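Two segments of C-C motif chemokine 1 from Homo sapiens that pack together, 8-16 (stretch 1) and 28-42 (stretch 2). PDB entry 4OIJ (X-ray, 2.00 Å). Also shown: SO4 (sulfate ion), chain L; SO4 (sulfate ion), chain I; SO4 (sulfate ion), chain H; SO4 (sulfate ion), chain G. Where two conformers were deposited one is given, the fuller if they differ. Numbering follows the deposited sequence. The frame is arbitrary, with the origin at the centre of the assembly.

Stretch 1, residues 8-16: FSRCCFSFA
Stretch 2 (28-42) YRNTSSICSNEGLIF

Residues 9-11 of stretch 1 form a short extended strand, with phi/psi of -97/150, -103/113 and -122/149, and the chain stays largely extended through Cys12 before Phe13 bends it (-101/-6). Stretch 2 enters as a strand at Tyr28 and Arg29 and returns as a strand from Gly39 to Phe42. These two strands run antiparallel, tied by Arg29 N to Ile41 O (2.8 Å) and Ile41 N to Arg29 O (2.9 Å). Between them, Ser36 to Gly39 make a type I' turn: Asn37 (47/27) and Glu38 (61/21) both have positive phi, and Gly39 N donates to Ser36 O at 3.3 Å. Cys35 N also donates to Ser32 O at 3.1 Å.

The register across the contact is given by two CA pairs: Arg10 CA lies 5.3 Å from Thr31 CA, and Cys12 CA lies 6.0 Å from Gly39 CA. Arg10 is held through both of its backbone polar groups, by different parts of one residue. Its N donates to Ser32 OG (2.8 Å, 163°), while Ser32 N donates to Arg10 O (3.0 Å, 160°). The m rotamer of Ser32 (chi1 -53°) places the hydroxyl for the first bond.

Next to this clamp lies the covalent link, Cys11 SG to Cys35 SG at 2.0 Å with chi3 -92°; chi1 is m (-51°) at Cys11 and p (63°) at Cys35. Water 3 adds a bridge, accepting from Cys12 N (2.8 Å) and donating to Cys35 O (2.5 Å).

Asn37, with chi1 off-well at 102°, directs ND2 to Cys12 O (2.9 Å, 132°) and also to Ser36 O (3.0 Å, 153°), so one amide joins the turn to stretch 1. The same ND2 lies at the edge of the Phe15 ring, 3.4 Å from CZ. Phe15 (chi1 -52°, m; chi2 -81°) also brings CE1 to 3.5 Å from Gly39 CA. An ideal CB on Gly39 would lie 2.8 Å from Phe15 CE1, a clash, so this close approach uses the absence of a side chain.

Cys12 (m, -79°) points toward stretch 2, its SG 3.6 Å from Ile41 CG1 and 3.8 Å from Thr31 CG2; its disulfide partner lies elsewhere in the structure. The CA-to-CB bond of Arg10 points sideways to stretch 2, and its side chain takes rotamers m, t, t with chi4 79°; CB is 3.8 Å from Ile41 CD1. Its NE approaches Arg29 NE to 4.5 Å despite their like charges. Sulfate lies close to both guanidinium groups: Arg10 NE donates to chain H O2 (2.6 Å) and NH1 to chain G O1 (3.1 Å), while Arg29 NH1 lies 2.8 Å from chain G O3.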

# COMPACT_ATOMS: atom_id res chain seq x y z
N PHE A 8 -1.30 5.76 -3.78
CA PHE A 8 -1.10 4.46 -4.38
C PHE A 8 -2.28 3.62 -3.99
O PHE A 8 -3.00 3.95 -3.03
CB PHE A 8 0.23 3.83 -3.97
CG PHE A 8 0.40 3.65 -2.48
CD1 PHE A 8 -0.20 2.58 -1.82
CD2 PHE A 8 1.10 4.58 -1.73
CE1 PHE A 8 -0.08 2.43 -0.44
CE2 PHE A 8 1.23 4.43 -0.34
CZ PHE A 8 0.63 3.36 0.29
N SER A 9 -2.51 2.57 -4.73
CA SER A 9 -3.62 1.68 -4.43
C SER A 9 -3.05 0.52 -3.62
O SER A 9 -1.92 0.12 -3.87
CB SER A 9 -4.23 1.13 -5.73
OG SER A 9 -4.64 2.16 -6.61
N ARG A 10 -3.85 -0.08 -2.73
CA ARG A 10 -3.44 -1.29 -1.98
C ARG A 10 -4.13 -2.47 -2.61
O ARG A 10 -5.37 -2.57 -2.57
CB ARG A 10 -3.79 -1.20 -0.48
CG ARG A 10 -2.85 -0.27 0.26
CD ARG A 10 -3.09 -0.31 1.76
NE ARG A 10 -2.42 0.80 2.43
CZ ARG A 10 -2.88 2.05 2.46
NH1 ARG A 10 -2.20 3.00 3.08
NH2 ARG A 10 -4.03 2.35 1.88
N CYS A 11 -3.35 -3.36 -3.24
CA CYS A 11 -3.95 -4.48 -3.95
C CYS A 11 -3.46 -5.81 -3.43
O CYS A 11 -2.32 -5.92 -2.96
CB CYS A 11 -3.70 -4.37 -5.45
SG CYS A 11 -4.15 -2.76 -6.14
N CYS A 12 -4.33 -6.81 -3.51
CA CYS A 12 -4.02 -8.16 -3.04
C CYS A 12 -4.09 -9.04 -4.23
O CYS A 12 -5.20 -9.33 -4.69
CB CYS A 12 -5.02 -8.60 -1.99
SG CYS A 12 -4.70 -7.92 -0.36
N PHE A 13 -2.92 -9.41 -4.80
CA PHE A 13 -2.93 -10.31 -5.96
C PHE A 13 -2.56 -11.76 -5.54
O PHE A 13 -2.63 -12.67 -6.36
CB PHE A 13 -2.04 -9.78 -7.08
CG PHE A 13 -2.46 -8.41 -7.58
CD1 PHE A 13 -3.67 -8.22 -8.25
CD2 PHE A 13 -1.61 -7.32 -7.45
CE1 PHE A 13 -4.03 -6.98 -8.73
CE2 PHE A 13 -1.97 -6.08 -7.94
CZ PHE A 13 -3.18 -5.91 -8.57
N SER A 14 -2.18 -11.97 -4.26
CA SER A 14 -1.86 -13.29 -3.71
C SER A 14 -2.53 -13.35 -2.35
O SER A 14 -2.53 -12.33 -1.65
CB SER A 14 -0.35 -13.46 -3.55
OG SER A 14 -0.04 -14.58 -2.74
N PHE A 15 -3.12 -14.50 -1.98
CA PHE A 15 -3.85 -14.61 -0.71
C PHE A 15 -3.37 -15.71 0.22
O PHE A 15 -2.82 -16.75 -0.23
CB PHE A 15 -5.37 -14.81 -0.94
CG PHE A 15 -6.03 -13.81 -1.85
CD1 PHE A 15 -6.40 -12.56 -1.38
CD2 PHE A 15 -6.30 -14.12 -3.17
CE1 PHE A 15 -7.03 -11.64 -2.22
CE2 PHE A 15 -6.92 -13.20 -4.02
CZ PHE A 15 -7.27 -11.96 -3.54
N ALA A 16 -3.67 -15.51 1.52
CA ALA A 16 -3.39 -16.45 2.61
C ALA A 16 -4.17 -17.76 2.45
O ALA A 16 -5.40 -17.77 2.46
CB ALA A 16 -3.72 -15.80 3.97
N TYR A 28 -8.40 -4.75 10.10
CA TYR A 28 -8.44 -5.00 8.66
C TYR A 28 -8.66 -3.72 7.83
O TYR A 28 -9.28 -2.76 8.31
CB TYR A 28 -9.50 -6.07 8.30
CG TYR A 28 -10.92 -5.55 8.28
CD1 TYR A 28 -11.48 -5.03 7.11
CD2 TYR A 28 -11.69 -5.52 9.44
CE1 TYR A 28 -12.78 -4.53 7.10
CE2 TYR A 28 -13.00 -5.05 9.43
CZ TYR A 28 -13.54 -4.55 8.26
OH TYR A 28 -14.82 -4.04 8.24
N ARG A 29 -8.16 -3.74 6.60
CA ARG A 29 -8.30 -2.67 5.60
C ARG A 29 -8.92 -3.30 4.36
O ARG A 29 -8.65 -4.48 4.07
CB ARG A 29 -6.93 -2.10 5.19
CG ARG A 29 -6.26 -1.17 6.20
CD ARG A 29 -5.12 -0.38 5.56
NE ARG A 29 -4.19 0.17 6.55
CZ ARG A 29 -4.32 1.36 7.14
NH1 ARG A 29 -5.35 2.14 6.86
NH2 ARG A 29 -3.42 1.76 8.03
N ASN A 30 -9.71 -2.54 3.61
CA ASN A 30 -10.24 -3.05 2.36
C ASN A 30 -9.17 -2.75 1.31
O ASN A 30 -8.36 -1.83 1.49
CB ASN A 30 -11.51 -2.32 1.99
CG ASN A 30 -12.68 -2.81 2.79
OD1 ASN A 30 -13.13 -3.96 2.66
ND2 ASN A 30 -13.18 -1.96 3.64
N THR A 31 -9.13 -3.55 0.23
CA THR A 31 -8.22 -3.27 -0.89
C THR A 31 -8.82 -2.04 -1.62
O THR A 31 -10.04 -1.83 -1.55
CB THR A 31 -8.20 -4.45 -1.87
OG1 THR A 31 -9.54 -4.70 -2.24
CG2 THR A 31 -7.60 -5.71 -1.29
N SER A 32 -8.02 -1.29 -2.36
CA SER A 32 -8.54 -0.14 -3.13
C SER A 32 -9.52 -0.64 -4.20
O SER A 32 -9.29 -1.70 -4.80
CB SER A 32 -7.39 0.62 -3.77
OG SER A 32 -6.43 0.95 -2.79
N SER A 33 -10.64 0.10 -4.39
CA SER A 33 -11.74 -0.25 -5.29
C SER A 33 -11.36 -0.52 -6.74
O SER A 33 -12.03 -1.33 -7.38
CB SER A 33 -12.86 0.78 -5.22
OG SER A 33 -13.56 0.66 -3.99
N ILE A 34 -10.30 0.14 -7.26
CA ILE A 34 -9.83 -0.06 -8.65
C ILE A 34 -9.31 -1.50 -8.89
O ILE A 34 -9.42 -2.02 -10.01
CB ILE A 34 -8.79 1.01 -9.07
CG1 ILE A 34 -8.48 0.97 -10.59
CG2 ILE A 34 -7.49 0.93 -8.19
CD1 ILE A 34 -8.20 2.29 -11.25
N CYS A 35 -8.76 -2.12 -7.84
CA CYS A 35 -8.17 -3.47 -7.89
C CYS A 35 -8.83 -4.38 -6.84
O CYS A 35 -8.15 -5.27 -6.32
CB CYS A 35 -6.66 -3.37 -7.67
SG CYS A 35 -6.19 -2.71 -6.04
N SER A 36 -10.11 -4.11 -6.47
CA SER A 36 -10.81 -4.83 -5.40
C SER A 36 -10.53 -6.33 -5.26
O SER A 36 -10.01 -6.76 -4.22
CB SER A 36 -12.30 -4.52 -5.39
OG SER A 36 -12.59 -3.62 -4.34
N ASN A 37 -10.85 -7.11 -6.31
CA ASN A 37 -10.63 -8.54 -6.42
C ASN A 37 -11.03 -9.42 -5.23
O ASN A 37 -10.50 -10.53 -5.08
CB ASN A 37 -9.26 -8.85 -7.06
CG ASN A 37 -8.07 -9.28 -6.20
OD1 ASN A 37 -7.14 -9.90 -6.74
ND2 ASN A 37 -8.05 -8.98 -4.88
N GLU A 38 -12.02 -8.97 -4.44
CA GLU A 38 -12.60 -9.69 -3.29
C GLU A 38 -11.62 -9.99 -2.16
O GLU A 38 -11.86 -10.88 -1.35
CB GLU A 38 -13.34 -10.97 -3.73
CG GLU A 38 -14.86 -10.84 -3.71
CD GLU A 38 -15.55 -10.94 -2.36
OE1 GLU A 38 -14.86 -11.17 -1.34
OE2 GLU A 38 -16.80 -10.84 -2.34
N GLY A 39 -10.53 -9.24 -2.11
CA GLY A 39 -9.51 -9.39 -1.09
C GLY A 39 -9.75 -8.46 0.08
O GLY A 39 -10.40 -7.43 -0.06
N LEU A 40 -9.20 -8.85 1.23
CA LEU A 40 -9.24 -8.13 2.50
C LEU A 40 -7.80 -8.10 3.02
O LEU A 40 -7.10 -9.11 2.92
CB LEU A 40 -10.05 -9.02 3.50
CG LEU A 40 -11.01 -8.34 4.44
CD1 LEU A 40 -12.37 -8.16 3.78
CD2 LEU A 40 -11.21 -9.16 5.68
N ILE A 41 -7.36 -6.99 3.61
CA ILE A 41 -6.03 -6.97 4.21
C ILE A 41 -6.19 -7.07 5.75
O ILE A 41 -6.93 -6.28 6.34
CB ILE A 41 -5.23 -5.71 3.81
CG1 ILE A 41 -5.17 -5.54 2.28
CG2 ILE A 41 -3.82 -5.69 4.47
CD1 ILE A 41 -5.02 -3.98 1.88
N PHE A 42 -5.50 -8.02 6.39
CA PHE A 42 -5.46 -8.08 7.83
C PHE A 42 -4.12 -7.49 8.25
O PHE A 42 -3.07 -7.88 7.72
CB PHE A 42 -5.55 -9.53 8.34
CG PHE A 42 -6.88 -10.19 8.13
CD1 PHE A 42 -8.03 -9.68 8.72
CD2 PHE A 42 -6.97 -11.40 7.44
CE1 PHE A 42 -9.26 -10.33 8.59
CE2 PHE A 42 -8.20 -12.06 7.32
CZ PHE A 42 -9.33 -11.52 7.88
S SO4 L . -14.87 -6.74 -3.68
O1 SO4 L . -15.88 -7.64 -3.11
O2 SO4 L . -14.33 -7.30 -4.92
O3 SO4 L . -15.50 -5.44 -3.96
O4 SO4 L . -13.80 -6.53 -2.70
S SO4 I . -11.60 1.00 3.74
O1 SO4 I . -12.98 0.64 3.38
O2 SO4 I . -10.79 1.13 2.50
O3 SO4 I . -11.63 2.29 4.45
O4 SO4 I . -10.99 -0.01 4.62
S SO4 H . 0.92 1.60 3.68
O1 SO4 H . 2.34 1.59 3.22
O2 SO4 H . 0.10 1.25 2.58
O3 SO4 H . 0.67 0.58 4.76
O4 SO4 H . 0.59 2.96 4.13
S SO4 G . -4.60 5.26 4.67
O1 SO4 G . -4.01 5.55 3.35
O2 SO4 G . -5.79 6.11 4.86
O3 SO4 G . -5.00 3.85 4.72
O4 SO4 G . -3.60 5.51 5.72
O HOH W 1 -5.39 4.00 -1.87
O HOH W 2 -6.76 0.77 1.18
O HOH W 3 -6.91 -6.44 -4.45